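Local coordinates for protein MIPZ (PDB 2XJ9) that acts as an ATPase that positions the division plane in Caulobacter crescentus, probably forming an inhibitory gradient through localized dimerization and nucleoid binding, at residues V6-N11 with I107-P112; A126-T131 with A178-V183; M133-V138 with K197-R202; L184-A189 with P216-R221. The protein carries 1 engineered substitution. One frame throughout, in Å; residues are numbered along the deposited sequence.

Contact 1. Residues V6-N11 with I107-P112; sequences VIVVGN and ILIDTP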
# COMPACT_ATOMS: atom_id res chain seq x y z
N VAL A 6 -19.67 -11.71 9.43
CA VAL A 6 -18.35 -11.75 8.81
C VAL A 6 -18.00 -10.41 8.16
O VAL A 6 -18.71 -9.97 7.26
CB VAL A 6 -18.29 -12.81 7.71
CG1 VAL A 6 -17.00 -12.66 6.92
CG2 VAL A 6 -18.41 -14.20 8.30
N ILE A 7 -16.91 -9.80 8.61
CA ILE A 7 -16.45 -8.52 8.03
C ILE A 7 -15.17 -8.67 7.22
O ILE A 7 -14.13 -9.10 7.72
CB ILE A 7 -16.19 -7.45 9.10
CG1 ILE A 7 -17.47 -7.22 9.93
CG2 ILE A 7 -15.68 -6.18 8.44
CD1 ILE A 7 -17.24 -6.55 11.26
N VAL A 8 -15.24 -8.32 5.95
CA VAL A 8 -14.07 -8.38 5.10
C VAL A 8 -13.54 -7.00 4.79
O VAL A 8 -14.24 -6.20 4.20
CB VAL A 8 -14.36 -9.14 3.82
CG1 VAL A 8 -13.37 -8.75 2.75
CG2 VAL A 8 -14.31 -10.63 4.09
N VAL A 9 -12.31 -6.73 5.22
CA VAL A 9 -11.65 -5.45 4.93
C VAL A 9 -10.92 -5.53 3.59
O VAL A 9 -10.01 -6.31 3.43
CB VAL A 9 -10.62 -5.09 6.00
CG1 VAL A 9 -10.05 -3.75 5.68
CG2 VAL A 9 -11.23 -5.09 7.39
N GLY A 10 -11.32 -4.71 2.63
CA GLY A 10 -10.80 -4.91 1.30
C GLY A 10 -10.51 -3.69 0.46
O GLY A 10 -11.22 -2.70 0.50
N ASN A 11 -9.43 -3.79 -0.30
CA ASN A 11 -9.10 -2.85 -1.35
C ASN A 11 -7.89 -3.44 -2.06
O ASN A 11 -6.90 -3.74 -1.41
CB ASN A 11 -8.71 -1.51 -0.76
CG ASN A 11 -8.76 -0.38 -1.78
OD1 ASN A 11 -8.70 -0.61 -2.98
ND2 ASN A 11 -8.86 0.84 -1.30
N ILE A 107 -16.23 -12.48 12.53
CA ILE A 107 -15.00 -12.89 11.87
C ILE A 107 -14.45 -11.73 11.07
O ILE A 107 -15.06 -11.30 10.08
CB ILE A 107 -15.20 -14.05 10.91
CG1 ILE A 107 -15.40 -15.36 11.66
CG2 ILE A 107 -14.00 -14.15 9.98
CD1 ILE A 107 -16.66 -15.40 12.48
N LEU A 108 -13.30 -11.25 11.50
CA LEU A 108 -12.62 -10.15 10.83
C LEU A 108 -11.58 -10.71 9.87
O LEU A 108 -10.61 -11.35 10.29
CB LEU A 108 -11.93 -9.26 11.85
CG LEU A 108 -12.29 -7.79 11.71
CD1 LEU A 108 -12.05 -7.34 10.30
CD2 LEU A 108 -13.73 -7.62 12.08
N ILE A 109 -11.78 -10.46 8.59
CA ILE A 109 -10.79 -10.89 7.63
C ILE A 109 -10.07 -9.71 6.99
O ILE A 109 -10.70 -8.86 6.35
CB ILE A 109 -11.42 -11.71 6.54
CG1 ILE A 109 -12.24 -12.83 7.18
CG2 ILE A 109 -10.35 -12.27 5.64
CD1 ILE A 109 -13.06 -13.65 6.19
N ASP A 110 -8.75 -9.66 7.20
CA ASP A 110 -7.92 -8.68 6.53
C ASP A 110 -7.36 -9.25 5.24
O ASP A 110 -6.78 -10.33 5.25
CB ASP A 110 -6.77 -8.23 7.42
CG ASP A 110 -6.02 -7.05 6.83
OD1 ASP A 110 -6.30 -6.67 5.67
OD2 ASP A 110 -5.13 -6.53 7.52
N THR A 111 -7.50 -8.53 4.14
CA THR A 111 -7.00 -9.05 2.87
C THR A 111 -5.80 -8.26 2.37
O THR A 111 -5.53 -7.17 2.87
CB THR A 111 -8.12 -9.18 1.79
OG1 THR A 111 -8.48 -7.90 1.30
CG2 THR A 111 -9.31 -9.83 2.38
N PRO A 112 -5.05 -8.82 1.40
CA PRO A 112 -3.82 -8.25 0.85
C PRO A 112 -4.14 -7.33 -0.32
O PRO A 112 -5.29 -7.29 -0.76
CB PRO A 112 -3.04 -9.49 0.36
CG PRO A 112 -4.02 -10.65 0.40
CD PRO A 112 -5.38 -10.09 0.73
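At the centre of a P-loop NTPase sheet, Val-6 to Val-9 pair in parallel with Ile-107 to Asp-110. The first strand runs on into the nucleotide-binding loop, and the second ends in the aspartate expected of a Walker B strand. The segment axes approach to 4.8 Å at 15°, and the backbone bonds Ile-7 N to Ile-107 O, Ile-109 N to Ile-7 O and Val-9 N to Ile-109 O set the register. On one face Leu-108 forks between two partners: its CD2 lies 3.8 Å from Ile-7 CD1, and its CD1 lies 3.8 Å from Val-9 CG2. On the other, Ile-109 has CG1 beside its own backbone N (chi1 -52°), and an extended chi2 brings CD1 to 3.9 Å from Val-8 CG2 and 4.1 Å from Val-6 CG1. Past the paired residues, Thr-111 OG1 donates to Val-9 O over 3.1 Å, in the carbonyl plane on a lone pair; the bond from Thr-111 N to the same oxygen is weak at 3.4 Å. An alanine in place of Thr-111 would probably cost Val-9 O the hydroxyl's bond, leaving the weak one across this pair, and open a gap where the threonine methyl meets Val-8 CG1. The Asp-110 side chain, about 5 Å from the magnesium ion, bonds through OD2 to the metal-site residue Ser-19. Helix 18-30 covers the Val-9 and Leu-108 face with Ala-22 and Val-26, helix 117-124 packs on Val-8, and strands 128-134 and 36-40 flank the pair.

Contact 2. Residues A126-T131 with A178-V183; sequences ADLVVT and AMDWVV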
# COMPACT_ATOMS: atom_id res chain seq x y z
N ALA A 126 -18.98 -12.62 2.75
CA ALA A 126 -18.94 -11.46 3.64
C ALA A 126 -20.30 -10.75 3.76
O ALA A 126 -21.07 -10.68 2.80
CB ALA A 126 -17.88 -10.49 3.18
N ASP A 127 -20.55 -10.24 4.96
CA ASP A 127 -21.78 -9.53 5.27
C ASP A 127 -21.53 -8.05 5.06
O ASP A 127 -22.37 -7.34 4.50
CB ASP A 127 -22.19 -9.82 6.71
CG ASP A 127 -22.52 -11.28 6.94
OD1 ASP A 127 -23.27 -11.86 6.12
OD2 ASP A 127 -22.01 -11.86 7.92
N LEU A 128 -20.36 -7.61 5.50
CA LEU A 128 -19.91 -6.25 5.29
C LEU A 128 -18.54 -6.22 4.61
O LEU A 128 -17.65 -7.01 4.94
CB LEU A 128 -19.86 -5.51 6.63
CG LEU A 128 -19.46 -4.04 6.63
CD1 LEU A 128 -20.32 -3.23 5.69
CD2 LEU A 128 -19.50 -3.48 8.03
N VAL A 129 -18.37 -5.33 3.65
CA VAL A 129 -17.06 -5.10 3.08
C VAL A 129 -16.63 -3.67 3.39
O VAL A 129 -17.15 -2.73 2.79
CB VAL A 129 -17.08 -5.25 1.54
CG1 VAL A 129 -15.73 -4.89 0.99
CG2 VAL A 129 -17.46 -6.65 1.14
N VAL A 130 -15.72 -3.51 4.34
CA VAL A 130 -15.15 -2.19 4.65
C VAL A 130 -13.98 -1.91 3.72
O VAL A 130 -13.01 -2.66 3.72
CB VAL A 130 -14.68 -2.14 6.09
CG1 VAL A 130 -14.27 -0.76 6.44
CG2 VAL A 130 -15.79 -2.60 7.00
N THR A 131 -14.07 -0.86 2.92
CA THR A 131 -13.03 -0.55 1.93
C THR A 131 -12.43 0.84 2.14
O THR A 131 -12.91 1.82 1.57
CB THR A 131 -13.58 -0.60 0.51
OG1 THR A 131 -13.69 -1.95 0.10
CG2 THR A 131 -12.63 0.10 -0.42
N ALA A 178 -28.62 -8.81 2.12
CA ALA A 178 -27.56 -8.56 1.15
C ALA A 178 -26.25 -8.15 1.82
O ALA A 178 -26.17 -8.07 3.05
CB ALA A 178 -27.99 -7.47 0.15
N MET A 179 -25.23 -7.90 1.02
CA MET A 179 -23.95 -7.44 1.54
C MET A 179 -23.92 -5.92 1.64
O MET A 179 -24.21 -5.22 0.67
CB MET A 179 -22.84 -7.88 0.60
CG MET A 179 -21.67 -8.50 1.28
SD MET A 179 -20.58 -9.13 0.01
CE MET A 179 -20.08 -7.59 -0.73
N ASP A 180 -23.58 -5.41 2.82
CA ASP A 180 -23.32 -3.98 2.98
C ASP A 180 -21.89 -3.65 2.48
O ASP A 180 -20.93 -4.39 2.76
CB ASP A 180 -23.53 -3.58 4.45
CG ASP A 180 -23.81 -2.09 4.65
OD1 ASP A 180 -23.87 -1.67 5.83
OD2 ASP A 180 -23.97 -1.36 3.64
N TRP A 181 -21.74 -2.56 1.73
CA TRP A 181 -20.42 -2.17 1.25
C TRP A 181 -20.13 -0.72 1.60
O TRP A 181 -20.83 0.18 1.12
CB TRP A 181 -20.29 -2.41 -0.25
CG TRP A 181 -18.90 -2.15 -0.74
CD1 TRP A 181 -17.77 -2.00 0.03
CD2 TRP A 181 -18.48 -1.98 -2.10
NE1 TRP A 181 -16.68 -1.76 -0.78
CE2 TRP A 181 -17.09 -1.73 -2.09
CE3 TRP A 181 -19.14 -2.01 -3.34
CZ2 TRP A 181 -16.37 -1.54 -3.24
CZ3 TRP A 181 -18.42 -1.81 -4.48
CH2 TRP A 181 -17.05 -1.58 -4.43
N VAL A 182 -19.12 -0.49 2.43
CA VAL A 182 -18.78 0.87 2.85
C VAL A 182 -17.39 1.33 2.44
O VAL A 182 -16.40 0.73 2.84
CB VAL A 182 -18.84 0.99 4.37
CG1 VAL A 182 -18.22 2.28 4.82
CG2 VAL A 182 -20.27 0.89 4.84
N VAL A 183 -17.30 2.39 1.67
CA VAL A 183 -16.01 2.98 1.30
C VAL A 183 -15.70 4.20 2.17
O VAL A 183 -16.39 5.21 2.08
CB VAL A 183 -16.04 3.51 -0.13
CG1 VAL A 183 -14.80 4.29 -0.38
CG2 VAL A 183 -16.15 2.39 -1.11
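This is a buried pairing of adjacent parallel strands, 128-134 with 180-186, in the half of the sheet that leads to its 213-215 edge. Leu-128 aligns with Asp-180, Val-129 with Trp-181 and Val-130 with Val-182; the segment axes run 4.7 Å apart and only 9° from parallel. Backbone bonds join Asp-180 N to Asp-127 O, Val-129 N to Asp-180 O, Val-182 N to Val-129 O and Thr-131 N to Val-182 O. The indole of Trp-181 adds a side-chain bond: NE1 donates to Thr-131 OG1 at 3.1 Å, nearly straight at 163° and close to the ring plane, a bond that helps to hold the indole's rotation. That hydroxyl is also hydrogen-bonded to Gly-10 O and Tyr-159 OH, so it links the Trp-181 strand with Gly-10 and helix 158-168. Val-129 O sits in plane at the same ring edge, while CG2 of Val-183 lies 4.0 Å above one face of the Trp-181 ring, toward the rim. The two strands form a beta-alpha-beta crossover whose connection includes helix 158-168, and Val-163 of that helix touches both Met-179 and Trp-181. Met-179 reaches toward Val-129, though its exact placement is less sure. On the face of Leu-128 and Val-130, Leu-128 and Asp-180 run alongside each other in the same direction, with CD1 of Leu-128 3.5 Å from CB of Asp-180. The Asp-180 carboxylate makes a salt bridge with Arg-213.

Contact 3. Residues M133-V138 with K197-R202; sequences MNDSFV and KRLEDR. With AGS (phosphothiophosphoric acid-adenylate ester), chain F.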
# COMPACT_ATOMS: atom_id res chain seq x y z
N MET A 133 -9.84 3.89 1.73
CA MET A 133 -8.97 4.33 0.65
C MET A 133 -8.30 5.66 0.97
O MET A 133 -8.76 6.41 1.84
CB MET A 133 -9.77 4.46 -0.64
CG MET A 133 -10.55 5.75 -0.75
SD MET A 133 -11.43 5.87 -2.33
CE MET A 133 -10.10 6.13 -3.49
N ASN A 134 -7.20 5.95 0.27
CA ASN A 134 -6.56 7.25 0.39
C ASN A 134 -7.34 8.28 -0.40
O ASN A 134 -7.96 7.98 -1.42
CB ASN A 134 -5.12 7.23 -0.15
CG ASN A 134 -4.16 6.47 0.75
OD1 ASN A 134 -3.79 6.94 1.82
ND2 ASN A 134 -3.70 5.31 0.28
N ASP A 135 -7.30 9.50 0.10
CA ASP A 135 -7.86 10.66 -0.55
C ASP A 135 -6.98 10.99 -1.76
O ASP A 135 -6.09 11.82 -1.69
CB ASP A 135 -7.83 11.79 0.46
CG ASP A 135 -8.64 12.96 0.04
OD1 ASP A 135 -8.23 14.10 0.37
OD2 ASP A 135 -9.69 12.74 -0.60
N SER A 136 -7.21 10.32 -2.88
CA SER A 136 -6.25 10.37 -3.96
C SER A 136 -6.77 9.65 -5.20
O SER A 136 -7.35 8.56 -5.10
CB SER A 136 -4.94 9.71 -3.51
OG SER A 136 -4.07 9.47 -4.61
N PHE A 137 -6.54 10.25 -6.36
CA PHE A 137 -6.96 9.67 -7.60
C PHE A 137 -6.21 8.40 -7.98
O PHE A 137 -6.69 7.58 -8.77
CB PHE A 137 -6.87 10.70 -8.68
CG PHE A 137 -8.10 11.54 -8.79
CD1 PHE A 137 -8.13 12.82 -8.29
CD2 PHE A 137 -9.25 11.01 -9.37
CE1 PHE A 137 -9.28 13.59 -8.39
CE2 PHE A 137 -10.40 11.78 -9.47
CZ PHE A 137 -10.41 13.07 -8.97
N VAL A 138 -5.03 8.24 -7.41
CA VAL A 138 -4.25 7.04 -7.60
C VAL A 138 -4.98 5.86 -6.98
O VAL A 138 -5.08 4.80 -7.60
CB VAL A 138 -2.85 7.20 -6.96
CG1 VAL A 138 -2.02 5.94 -7.15
CG2 VAL A 138 -2.16 8.40 -7.56
N LYS A 197 -12.37 17.81 -3.05
CA LYS A 197 -13.66 18.10 -3.64
C LYS A 197 -13.83 17.35 -4.97
O LYS A 197 -14.79 16.60 -5.15
CB LYS A 197 -13.81 19.60 -3.85
CG LYS A 197 -15.24 20.06 -3.80
CD LYS A 197 -16.10 19.19 -4.70
CE LYS A 197 -17.48 19.80 -4.80
NZ LYS A 197 -17.37 21.26 -5.06
N ARG A 198 -12.89 17.56 -5.89
CA ARG A 198 -12.97 16.88 -7.18
C ARG A 198 -13.19 15.40 -6.94
O ARG A 198 -13.93 14.74 -7.67
CB ARG A 198 -11.70 17.07 -8.00
CG ARG A 198 -11.30 18.50 -8.27
CD ARG A 198 -10.24 18.55 -9.39
NE ARG A 198 -9.06 19.28 -9.02
CZ ARG A 198 -8.45 20.31 -9.61
NH1 ARG A 198 -8.84 20.91 -10.73
NH2 ARG A 198 -7.37 20.73 -8.99
N LEU A 199 -12.53 14.87 -5.90
CA LEU A 199 -12.59 13.45 -5.62
C LEU A 199 -13.96 13.12 -5.06
O LEU A 199 -14.60 12.17 -5.51
CB LEU A 199 -11.45 13.02 -4.67
CG LEU A 199 -11.23 11.54 -4.33
CD1 LEU A 199 -11.48 10.60 -5.50
CD2 LEU A 199 -9.82 11.38 -3.83
N GLU A 200 -14.43 13.93 -4.11
CA GLU A 200 -15.70 13.62 -3.45
C GLU A 200 -16.85 13.52 -4.44
O GLU A 200 -17.75 12.72 -4.25
CB GLU A 200 -16.02 14.63 -2.36
CG GLU A 200 -17.30 14.32 -1.62
CD GLU A 200 -17.47 15.16 -0.36
OE1 GLU A 200 -16.44 15.53 0.25
OE2 GLU A 200 -18.64 15.45 0.01
N ASP A 201 -16.81 14.31 -5.50
CA ASP A 201 -17.83 14.21 -6.54
C ASP A 201 -17.82 12.84 -7.19
O ASP A 201 -18.86 12.17 -7.24
CB ASP A 201 -17.63 15.29 -7.61
CG ASP A 201 -17.69 16.70 -7.05
OD1 ASP A 201 -16.90 17.56 -7.52
OD2 ASP A 201 -18.52 16.95 -6.14
N ARG A 202 -16.67 12.41 -7.72
CA ARG A 202 -16.60 11.13 -8.41
C ARG A 202 -16.99 10.02 -7.43
O ARG A 202 -17.63 9.03 -7.80
CB ARG A 202 -15.19 10.85 -8.94
CG ARG A 202 -14.48 12.01 -9.59
CD ARG A 202 -15.16 12.50 -10.88
NE ARG A 202 -15.58 13.88 -10.71
CZ ARG A 202 -14.84 14.94 -11.03
NH1 ARG A 202 -13.64 14.76 -11.57
NH2 ARG A 202 -15.29 16.18 -10.82
PG AGS F . 1.13 -0.21 -4.44
S1G AGS F . 1.86 -0.18 -5.75
O2G AGS F . 1.57 -1.26 -3.41
O3G AGS F . -0.37 -0.14 -4.59
PB AGS F . 2.69 2.24 -4.14
O1B AGS F . 3.86 1.79 -3.31
O2B AGS F . 2.69 2.31 -5.63
O3B AGS F . 1.48 1.22 -3.75
PA AGS F . 1.71 4.87 -4.32
O1A AGS F . 2.95 5.40 -4.97
O2A AGS F . 0.48 4.67 -5.15
O3A AGS F . 2.18 3.59 -3.46
O5' AGS F . 1.30 5.85 -3.12
C5' AGS F . 0.33 5.50 -2.15
C4' AGS F . -0.67 6.66 -2.01
O4' AGS F . -0.00 7.78 -1.46
C3' AGS F . -1.25 7.17 -3.32
O3' AGS F . -2.63 7.55 -3.15
C2' AGS F . -0.47 8.41 -3.67
O2' AGS F . -1.48 9.26 -4.18
C1' AGS F . -0.03 8.92 -2.33
N9 AGS F . 1.33 9.50 -2.08
C8 AGS F . 2.47 8.79 -2.06
N7 AGS F . 3.50 9.58 -1.70
C5 AGS F . 3.03 10.83 -1.46
C6 AGS F . 3.63 12.12 -1.04
N6 AGS F . 4.96 12.24 -0.80
N1 AGS F . 2.79 13.17 -0.91
C2 AGS F . 1.45 13.04 -1.15
N3 AGS F . 0.85 11.90 -1.53
C4 AGS F . 1.59 10.77 -1.70
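Ser-136 OG, on the turn that Leu-199 packs against, is gripped from two sources. It shares a 2.6 Å hydrogen bond with O2' of the chain F nucleotide analogue, in which either oxygen could be the donor. It also accepts from Val-138 N at 3.2 Å with an angle of 142°, an N-cap bond at the start of helix 137-140. Its torsion sets OG anti to its own backbone N (chi1 167°), which places it at the ribose. Toward helix 194-210 the packing is largely apolar and centred on Phe-137 and Leu-199. Leu-199 CD1 lies 4.3 Å above one face of the Phe-137 ring, displaced toward the rim, and the ring's CZ reaches Leu-199 CA at 4.0 Å. The nearest part of Arg-202 is aliphatic: CG meets the ring edge at CE2, 4.1 Å away, near the ring plane. Its guanidinium is turned 46° from the ring and has Arg-198 O 3.4 Å above its centre. The other leucine methyl, CD2, rests 3.5 Å from Asp-135 OD2, on the residue at the centre of an inverse gamma turn. The same nucleotide is bound by Lys-18, Ser-19, Thr-20 and Arg-221 of the second subunit. The ribose bond from Ser-136 therefore spans the dimer interface, which is consistent with nucleotide-dependent dimerization, while the apolar side packs the turn against helix 194-210.

Contact 4. Residues L184-A189 with P216-R221; sequences LRNRLA and PGLRDR. With AGS (phosphothiophosphoric acid-adenylate ester), chain D.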
# COMPACT_ATOMS: atom_id res chain seq x y z
N LEU A 184 -14.67 4.14 3.01
CA LEU A 184 -14.31 5.34 3.76
C LEU A 184 -12.94 5.88 3.44
O LEU A 184 -12.06 5.13 3.09
CB LEU A 184 -14.50 5.15 5.27
CG LEU A 184 -13.90 4.01 6.07
CD1 LEU A 184 -13.91 2.78 5.26
CD2 LEU A 184 -12.49 4.39 6.48
N ARG A 185 -12.78 7.19 3.53
CA ARG A 185 -11.52 7.84 3.19
C ARG A 185 -10.59 7.92 4.38
O ARG A 185 -10.95 8.42 5.44
CB ARG A 185 -11.78 9.24 2.67
CG ARG A 185 -12.56 9.32 1.38
CD ARG A 185 -12.14 10.62 0.75
NE ARG A 185 -13.19 11.27 0.03
CZ ARG A 185 -13.83 12.42 0.23
NH1 ARG A 185 -14.76 12.68 -0.67
NH2 ARG A 185 -13.61 13.29 1.22
N ASN A 186 -9.37 7.43 4.20
CA ASN A 186 -8.45 7.22 5.31
C ASN A 186 -7.17 8.07 5.15
O ASN A 186 -6.86 8.54 4.06
CB ASN A 186 -8.16 5.73 5.39
CG ASN A 186 -7.18 5.38 6.47
OD1 ASN A 186 -6.11 4.80 6.20
ND2 ASN A 186 -7.53 5.70 7.70
N ARG A 187 -6.44 8.29 6.24
CA ARG A 187 -5.27 9.17 6.23
C ARG A 187 -5.54 10.56 5.68
O ARG A 187 -4.73 11.11 4.94
CB ARG A 187 -4.10 8.54 5.47
CG ARG A 187 -3.33 7.52 6.28
CD ARG A 187 -1.88 7.91 6.41
NE ARG A 187 -1.03 7.16 5.49
CZ ARG A 187 0.29 7.21 5.52
NH1 ARG A 187 0.99 6.49 4.66
NH2 ARG A 187 0.91 7.96 6.41
N LEU A 188 -6.68 11.13 6.05
CA LEU A 188 -6.98 12.49 5.67
C LEU A 188 -6.01 13.47 6.34
O LEU A 188 -5.61 13.28 7.50
CB LEU A 188 -8.42 12.84 6.02
CG LEU A 188 -9.47 12.03 5.25
CD1 LEU A 188 -10.65 11.66 6.15
CD2 LEU A 188 -9.93 12.75 4.00
N ALA A 189 -5.62 14.51 5.60
CA ALA A 189 -4.75 15.54 6.11
C ALA A 189 -5.50 16.86 6.15
O ALA A 189 -6.71 16.89 6.00
CB ALA A 189 -3.52 15.66 5.25
N PRO A 216 -17.44 7.66 7.24
CA PRO A 216 -16.62 8.73 7.81
C PRO A 216 -15.13 8.40 7.78
O PRO A 216 -14.73 7.27 8.12
CB PRO A 216 -17.09 8.80 9.27
CG PRO A 216 -18.08 7.65 9.46
CD PRO A 216 -17.96 6.75 8.27
N GLY A 217 -14.31 9.37 7.38
CA GLY A 217 -12.87 9.16 7.28
C GLY A 217 -12.13 9.05 8.60
O GLY A 217 -12.60 9.51 9.64
N LEU A 218 -10.97 8.39 8.57
CA LEU A 218 -9.96 8.59 9.61
C LEU A 218 -8.94 9.61 9.13
O LEU A 218 -8.78 9.83 7.93
CB LEU A 218 -9.26 7.29 9.95
CG LEU A 218 -10.15 6.12 10.35
CD1 LEU A 218 -9.29 4.99 10.96
CD2 LEU A 218 -11.21 6.57 11.33
N ARG A 219 -8.24 10.25 10.05
CA ARG A 219 -7.25 11.22 9.64
C ARG A 219 -5.90 10.65 9.93
O ARG A 219 -5.76 9.77 10.76
CB ARG A 219 -7.45 12.54 10.38
CG ARG A 219 -8.77 13.18 10.04
CD ARG A 219 -8.76 14.66 10.38
NE ARG A 219 -7.44 15.24 10.16
CZ ARG A 219 -7.20 16.55 10.09
NH1 ARG A 219 -5.97 16.99 9.88
NH2 ARG A 219 -8.20 17.42 10.21
N ASP A 220 -4.90 11.14 9.22
CA ASP A 220 -3.52 10.75 9.44
C ASP A 220 -3.16 11.04 10.90
O ASP A 220 -3.28 12.17 11.35
CB ASP A 220 -2.63 11.52 8.45
CG ASP A 220 -1.25 10.91 8.29
OD1 ASP A 220 -1.01 9.80 8.81
OD2 ASP A 220 -0.41 11.54 7.62
N ARG A 221 -2.76 10.03 11.65
CA ARG A 221 -2.51 10.22 13.07
C ARG A 221 -1.51 9.23 13.60
O ARG A 221 -1.75 8.02 13.58
CB ARG A 221 -3.80 10.02 13.83
CG ARG A 221 -4.77 11.15 13.68
CD ARG A 221 -5.52 11.34 14.98
NE ARG A 221 -6.24 12.61 14.98
CZ ARG A 221 -7.48 12.74 14.52
NH1 ARG A 221 -8.11 11.68 14.03
NH2 ARG A 221 -8.08 13.92 14.55
PG AGS D . -1.15 -3.49 2.17
S1G AGS D . -1.47 -3.54 0.67
O2G AGS D . 0.33 -3.47 2.51
O3G AGS D . -1.88 -4.49 3.05
PB AGS D . -2.80 -1.86 3.86
O1B AGS D . -4.08 -1.53 3.12
O2B AGS D . -2.65 -2.98 4.85
O3B AGS D . -1.70 -2.06 2.69
PA AGS D . -1.90 -0.28 6.04
O1A AGS D . -3.06 -0.55 6.98
O2A AGS D . -0.61 -0.97 6.27
O3A AGS D . -2.35 -0.49 4.53
O5' AGS D . -1.64 1.30 5.97
C5' AGS D . -0.62 1.80 5.13
C4' AGS D . 0.38 2.63 5.94
O4' AGS D . -0.36 3.71 6.45
C3' AGS D . 0.96 1.96 7.18
O3' AGS D . 2.26 2.47 7.41
C2' AGS D . 0.11 2.40 8.35
O2' AGS D . 0.94 2.41 9.53
C1' AGS D . -0.33 3.76 7.88
N9 AGS D . -1.70 4.26 8.15
C8 AGS D . -2.85 3.78 7.63
N7 AGS D . -3.92 4.50 8.05
C5 AGS D . -3.43 5.48 8.83
C6 AGS D . -4.01 6.59 9.59
N6 AGS D . -5.34 6.78 9.57
N1 AGS D . -3.15 7.38 10.27
C2 AGS D . -1.82 7.19 10.29
N3 AGS D . -1.23 6.20 9.63
C4 AGS D . -1.97 5.34 8.90
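The guanidinium of Arg-187 has O4' of the chain D nucleotide analogue 3.3 Å above one face, displaced toward the rim, and OD1 of Asp-220 in plane at its edge. Arg-187 NH2 and Asp-220 OD1 form a salt bridge at 3.6 Å, although the guanidinium and carboxylate planes stand 79° apart. Farther out, Ala-189 O lies 4.0 Å over one face of the Arg-219 guanidinium, toward its rim. Arg-187 CG, set beside the backbone N (chi1 -80°), leans on the base 3.3 Å from adenine C5, and NH1 bonds to Asn-134 of the second subunit. An alanine at Arg-187 would probably leave Asp-220 without this cationic mate, uncover part of the adenine, and cost the second subunit's Asn-134 a partner. Backbone bonds hold the two segments together: Leu-188 N donates to Leu-218 O at 3.1 Å, and Asp-220 N to Leu-188 O at 2.8 Å. Beyond them, adenine N6 donates to Arg-219 O at 3.2 Å, while Arg-221 N donates to adenine N1 at 3.0 Å. An N6 donor and an N1 acceptor are consistent with selection of adenine over guanine, which carries an oxygen and an N-H there.

Overall arrangement
Contacts 1 and 2 are sheet core: regular parallel pairings, mostly apolar, joined through neighbouring strands 5-9 and 128-134, where Val-6 N bonds to Asp-127 OD2. Contacts 3 and 4 lie where that sheet gives way to loops, and both reach the second subunit. Contact 2 shares strand 128-134 with contact 3 and strand 180-186 with contact 4, and the same two strands remain bonded further on through Met-133 with Leu-184 and Asn-186. Chemistry follows place: aliphatic side chains and one indole fill the core, whereas contact 3 joins a leucine-phenylalanine pack to a ribose bond, and contact 4, partly exposed, relies on charges and backbone bonds around adenine.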